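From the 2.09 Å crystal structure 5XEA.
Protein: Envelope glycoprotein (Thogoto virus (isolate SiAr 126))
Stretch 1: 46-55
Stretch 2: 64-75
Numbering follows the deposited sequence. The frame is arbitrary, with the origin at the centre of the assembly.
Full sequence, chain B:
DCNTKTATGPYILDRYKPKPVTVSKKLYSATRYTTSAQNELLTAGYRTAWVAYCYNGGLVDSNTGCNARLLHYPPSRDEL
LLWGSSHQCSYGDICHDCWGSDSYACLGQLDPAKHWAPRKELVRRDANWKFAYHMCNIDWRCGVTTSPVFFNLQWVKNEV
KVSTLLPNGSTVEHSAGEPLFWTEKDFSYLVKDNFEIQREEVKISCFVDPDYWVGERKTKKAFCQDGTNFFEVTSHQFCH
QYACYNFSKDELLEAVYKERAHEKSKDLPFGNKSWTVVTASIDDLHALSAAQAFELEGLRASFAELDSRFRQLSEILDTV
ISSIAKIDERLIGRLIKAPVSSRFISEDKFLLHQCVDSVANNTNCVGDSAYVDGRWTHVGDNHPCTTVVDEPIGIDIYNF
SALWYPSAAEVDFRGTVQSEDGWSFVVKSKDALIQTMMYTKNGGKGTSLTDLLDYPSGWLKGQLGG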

# COMPACT_ATOMS: atom_id res chain seq x y z
N TYR B 46 26.83 -14.83 10.40
CA TYR B 46 27.87 -13.85 10.66
C TYR B 46 28.78 -14.35 11.78
O TYR B 46 28.36 -15.14 12.63
CB TYR B 46 27.29 -12.46 11.04
CG TYR B 46 26.54 -12.40 12.35
CD1 TYR B 46 27.19 -12.06 13.54
CD2 TYR B 46 25.18 -12.67 12.40
CE1 TYR B 46 26.50 -12.01 14.74
CE2 TYR B 46 24.48 -12.63 13.59
CZ TYR B 46 25.14 -12.30 14.76
OH TYR B 46 24.43 -12.26 15.94
N ARG B 47 30.02 -13.87 11.75
CA ARG B 47 30.99 -14.19 12.79
C ARG B 47 32.07 -13.13 12.77
O ARG B 47 32.62 -12.82 11.71
CB ARG B 47 31.60 -15.58 12.58
CG ARG B 47 32.71 -15.95 13.58
CD ARG B 47 33.03 -17.43 13.40
NE ARG B 47 33.51 -17.69 12.05
CZ ARG B 47 33.66 -18.89 11.51
NH1 ARG B 47 33.37 -19.98 12.21
NH2 ARG B 47 34.11 -19.00 10.26
N THR B 48 32.38 -12.58 13.94
CA THR B 48 33.40 -11.55 14.08
C THR B 48 34.12 -11.75 15.40
O THR B 48 33.54 -12.23 16.38
CB THR B 48 32.74 -10.14 13.99
OG1 THR B 48 32.28 -9.92 12.65
CG2 THR B 48 33.69 -9.04 14.37
N ALA B 49 35.41 -11.40 15.42
CA ALA B 49 36.20 -11.39 16.64
C ALA B 49 36.55 -9.96 17.02
O ALA B 49 36.81 -9.13 16.15
CB ALA B 49 37.48 -12.23 16.47
N TRP B 50 36.50 -9.66 18.32
CA TRP B 50 37.15 -8.49 18.90
C TRP B 50 38.51 -8.93 19.42
O TRP B 50 38.57 -9.83 20.27
CB TRP B 50 36.34 -7.87 20.03
CG TRP B 50 37.02 -6.74 20.77
CD1 TRP B 50 37.56 -6.79 22.03
CD2 TRP B 50 37.25 -5.40 20.30
NE1 TRP B 50 38.10 -5.57 22.37
CE2 TRP B 50 37.92 -4.70 21.32
CE3 TRP B 50 36.95 -4.73 19.11
CZ2 TRP B 50 38.30 -3.36 21.20
CZ3 TRP B 50 37.33 -3.39 18.98
CH2 TRP B 50 38.00 -2.72 20.03
N VAL B 51 39.58 -8.33 18.91
CA VAL B 51 40.94 -8.66 19.33
C VAL B 51 41.63 -7.37 19.79
O VAL B 51 41.82 -6.45 18.99
CB VAL B 51 41.74 -9.33 18.20
CG1 VAL B 51 43.14 -9.69 18.67
CG2 VAL B 51 41.00 -10.58 17.69
N ALA B 52 41.99 -7.31 21.07
CA ALA B 52 42.72 -6.18 21.64
C ALA B 52 44.05 -6.67 22.20
O ALA B 52 44.09 -7.35 23.24
CB ALA B 52 41.91 -5.47 22.73
N TYR B 53 45.14 -6.30 21.54
CA TYR B 53 46.50 -6.63 21.96
C TYR B 53 47.17 -5.34 22.44
O TYR B 53 47.41 -4.44 21.64
CB TYR B 53 47.25 -7.27 20.80
CG TYR B 53 48.67 -7.71 21.12
CD1 TYR B 53 48.90 -8.78 21.97
CD2 TYR B 53 49.77 -7.07 20.55
CE1 TYR B 53 50.21 -9.21 22.25
CE2 TYR B 53 51.08 -7.49 20.83
CZ TYR B 53 51.28 -8.56 21.67
OH TYR B 53 52.56 -8.99 21.95
N CYS B 54 47.47 -5.26 23.72
CA CYS B 54 47.95 -4.02 24.30
C CYS B 54 49.32 -4.24 24.91
O CYS B 54 49.69 -5.37 25.22
CB CYS B 54 46.97 -3.52 25.36
SG CYS B 54 45.28 -3.32 24.72
N TYR B 55 50.06 -3.15 25.09
CA TYR B 55 51.28 -3.17 25.89
C TYR B 55 51.27 -1.97 26.83
O TYR B 55 50.95 -0.85 26.41
CB TYR B 55 52.56 -3.14 25.03
CG TYR B 55 53.84 -3.08 25.87
CD1 TYR B 55 54.26 -4.18 26.61
CD2 TYR B 55 54.60 -1.91 25.95
CE1 TYR B 55 55.42 -4.13 27.38
CE2 TYR B 55 55.77 -1.86 26.72
CZ TYR B 55 56.17 -2.98 27.43
OH TYR B 55 57.30 -2.96 28.22
N THR B 64 53.51 2.16 24.37
CA THR B 64 52.36 1.91 25.23
C THR B 64 51.09 2.22 24.44
O THR B 64 51.00 3.25 23.77
CB THR B 64 52.43 2.75 26.51
OG1 THR B 64 53.50 2.28 27.36
CG2 THR B 64 51.11 2.66 27.29
N GLY B 65 50.14 1.31 24.46
CA GLY B 65 48.94 1.51 23.67
C GLY B 65 48.33 0.18 23.29
O GLY B 65 48.73 -0.86 23.78
N CYS B 66 47.33 0.23 22.40
CA CYS B 66 46.59 -0.96 22.01
C CYS B 66 46.39 -1.03 20.51
O CYS B 66 46.19 -0.00 19.84
CB CYS B 66 45.19 -1.03 22.66
SG CYS B 66 45.14 -1.30 24.44
N ASN B 67 46.42 -2.26 20.00
CA ASN B 67 45.92 -2.59 18.66
C ASN B 67 44.64 -3.39 18.90
O ASN B 67 44.67 -4.61 19.08
CB ASN B 67 46.93 -3.39 17.87
CG ASN B 67 46.42 -3.76 16.50
OD1 ASN B 67 45.53 -3.10 15.96
ND2 ASN B 67 46.98 -4.82 15.94
N ALA B 68 43.51 -2.68 18.91
CA ALA B 68 42.21 -3.21 19.30
C ALA B 68 41.25 -2.99 18.15
O ALA B 68 41.05 -1.84 17.73
CB ALA B 68 41.69 -2.52 20.57
N ARG B 69 40.66 -4.07 17.63
CA ARG B 69 39.88 -3.95 16.41
C ARG B 69 39.01 -5.18 16.25
O ARG B 69 39.23 -6.21 16.88
CB ARG B 69 40.78 -3.79 15.17
CG ARG B 69 41.56 -5.04 14.77
CD ARG B 69 42.73 -5.32 15.70
NE ARG B 69 43.60 -6.38 15.20
CZ ARG B 69 44.50 -7.05 15.93
NH1 ARG B 69 44.68 -6.79 17.23
NH2 ARG B 69 45.24 -7.98 15.34
N LEU B 70 37.99 -5.04 15.40
CA LEU B 70 37.14 -6.15 15.01
C LEU B 70 37.74 -6.83 13.79
O LEU B 70 38.23 -6.16 12.87
CB LEU B 70 35.72 -5.67 14.67
CG LEU B 70 34.92 -5.06 15.81
CD1 LEU B 70 33.72 -4.25 15.24
CD2 LEU B 70 34.47 -6.16 16.81
N LEU B 71 37.68 -8.16 13.77
CA LEU B 71 38.16 -8.94 12.64
C LEU B 71 37.04 -9.86 12.18
O LEU B 71 36.52 -10.65 12.97
CB LEU B 71 39.40 -9.76 13.04
CG LEU B 71 40.60 -8.93 13.48
CD1 LEU B 71 41.71 -9.83 13.99
CD2 LEU B 71 41.09 -8.06 12.32
N HIS B 72 36.66 -9.76 10.91
CA HIS B 72 35.54 -10.55 10.39
C HIS B 72 36.00 -11.93 9.95
O HIS B 72 37.02 -12.06 9.27
CB HIS B 72 34.88 -9.82 9.24
CG HIS B 72 34.34 -8.48 9.62
ND1 HIS B 72 33.56 -8.30 10.74
CD2 HIS B 72 34.49 -7.26 9.05
CE1 HIS B 72 33.24 -7.02 10.84
NE2 HIS B 72 33.79 -6.37 9.82
N TYR B 73 35.24 -12.96 10.33
CA TYR B 73 35.47 -14.34 9.89
C TYR B 73 34.18 -14.93 9.35
O TYR B 73 33.64 -15.89 9.92
CB TYR B 73 36.02 -15.21 11.03
CG TYR B 73 37.37 -14.79 11.55
CD1 TYR B 73 38.54 -15.42 11.11
CD2 TYR B 73 37.49 -13.77 12.48
CE1 TYR B 73 39.78 -15.04 11.59
CE2 TYR B 73 38.71 -13.38 12.95
CZ TYR B 73 39.86 -14.02 12.51
OH TYR B 73 41.10 -13.62 13.00
N PRO B 74 33.65 -14.39 8.26
CA PRO B 74 32.38 -14.89 7.74
C PRO B 74 32.48 -16.37 7.45
O PRO B 74 33.53 -16.85 7.01
CB PRO B 74 32.20 -14.08 6.44
CG PRO B 74 33.60 -13.74 6.04
CD PRO B 74 34.30 -13.45 7.33
N PRO B 75 31.42 -17.14 7.70
CA PRO B 75 31.49 -18.59 7.47
C PRO B 75 31.66 -18.92 6.00
O PRO B 75 31.16 -18.22 5.12
CB PRO B 75 30.16 -19.11 8.01
CG PRO B 75 29.23 -17.93 7.96
CD PRO B 75 30.08 -16.71 8.16

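How do the two backbones meet? They run as neighbouring antiparallel strands, their N-to-C directions 174° apart and their axes approaching to 4.5 Å. Ala49, Val51, Tyr53 and Tyr55 face Leu71, Arg69, Asn67 and Gly65 in hydrogen-bonded pairs, each joined by two bonds. Ala49 N gives a nearly straight bond to Leu71 O (2.8 Å), and Leu71 N returns one to Ala49 O (2.7 Å). The ladder continues with Val51 N to Arg69 O and Tyr53 N to Asn67 O, both 3.0 Å, and closes with Gly65 N to Tyr55 O at 3.0 Å. Between these rungs the CA atoms draw closer, to 3.8 Å for Ala52 CA and Ala68 CA, and CA-H groups add contacts to carbonyls, as from Leu70 CA to Ala49 O at 3.2 Å. Gly65 has phi/psi of 153/-171, where a CB would be jammed against the preceding carbonyl oxygen, so the backbone itself calls for glycine.

What joins the strands on the face that carries Cys54 and Cys66? These two residues form a non-hydrogen-bonded pair, and both side chains adopt the m rotamer to complete a disulfide, with Cys54 SG 2.0 Å from Cys66 SG and chi3 at 107°. It adds a covalent tie across the ladder. Next along the same face, the small side chains of Ala52 and Ala68 meet with CB to CB at 3.7 Å. Trp50, a t rotamer, brings the end of its side chain nearer the second strand: its CZ2 lies 3.5 Å from Ala68 CB, and its CE3 lies 3.7 Å from Leu70 CD2, which sits at the ring edge. Trp50 is buried, and its indole meets these aliphatic groups as well as the backbone of Arg69, whose N lies over one ring face; its NE1 is hydrogen-bonded elsewhere in the structure. Farther along, Thr48 OG1 and His72 ND1 share a hydrogen bond of 2.8 Å at the edge of the imidazole.

How does the other face combine apolar packing with an arginine? Val51 CG2 packs against Leu71 CD1 at 3.8 Å, while Val51 CG1 lies over a face of the Arg69 guanidinium, 3.6 Å from NH1. The chi1 p and chi2 m of Arg69 bring the end of its side chain nearer the first strand. There its NH1 donates to Asn67 O (2.9 Å) within its own strand and makes a weak bond to Val51 O (3.4 Å) across the ladder, so one charged group serves two backbone carbonyls.

What carries the contact beyond the last bridge? Tyr73 N donates to Arg47 O at 3.0 Å, and Arg47 answers with its side chain, t at chi1 and chi2 and turned to p at chi3: NE donates to Tyr73 O at 2.8 Å, and NH2 adds a weak bond to Tyr73 O at 3.2 Å. That carbonyl lies at the guanidinium edge, where the N-H groups point. The Tyr73 ring contributes apolar cover, with Tyr73 CE2 3.9 Å from Ala49 CB. Together the stretches bury 1011 Å², summed over both sides.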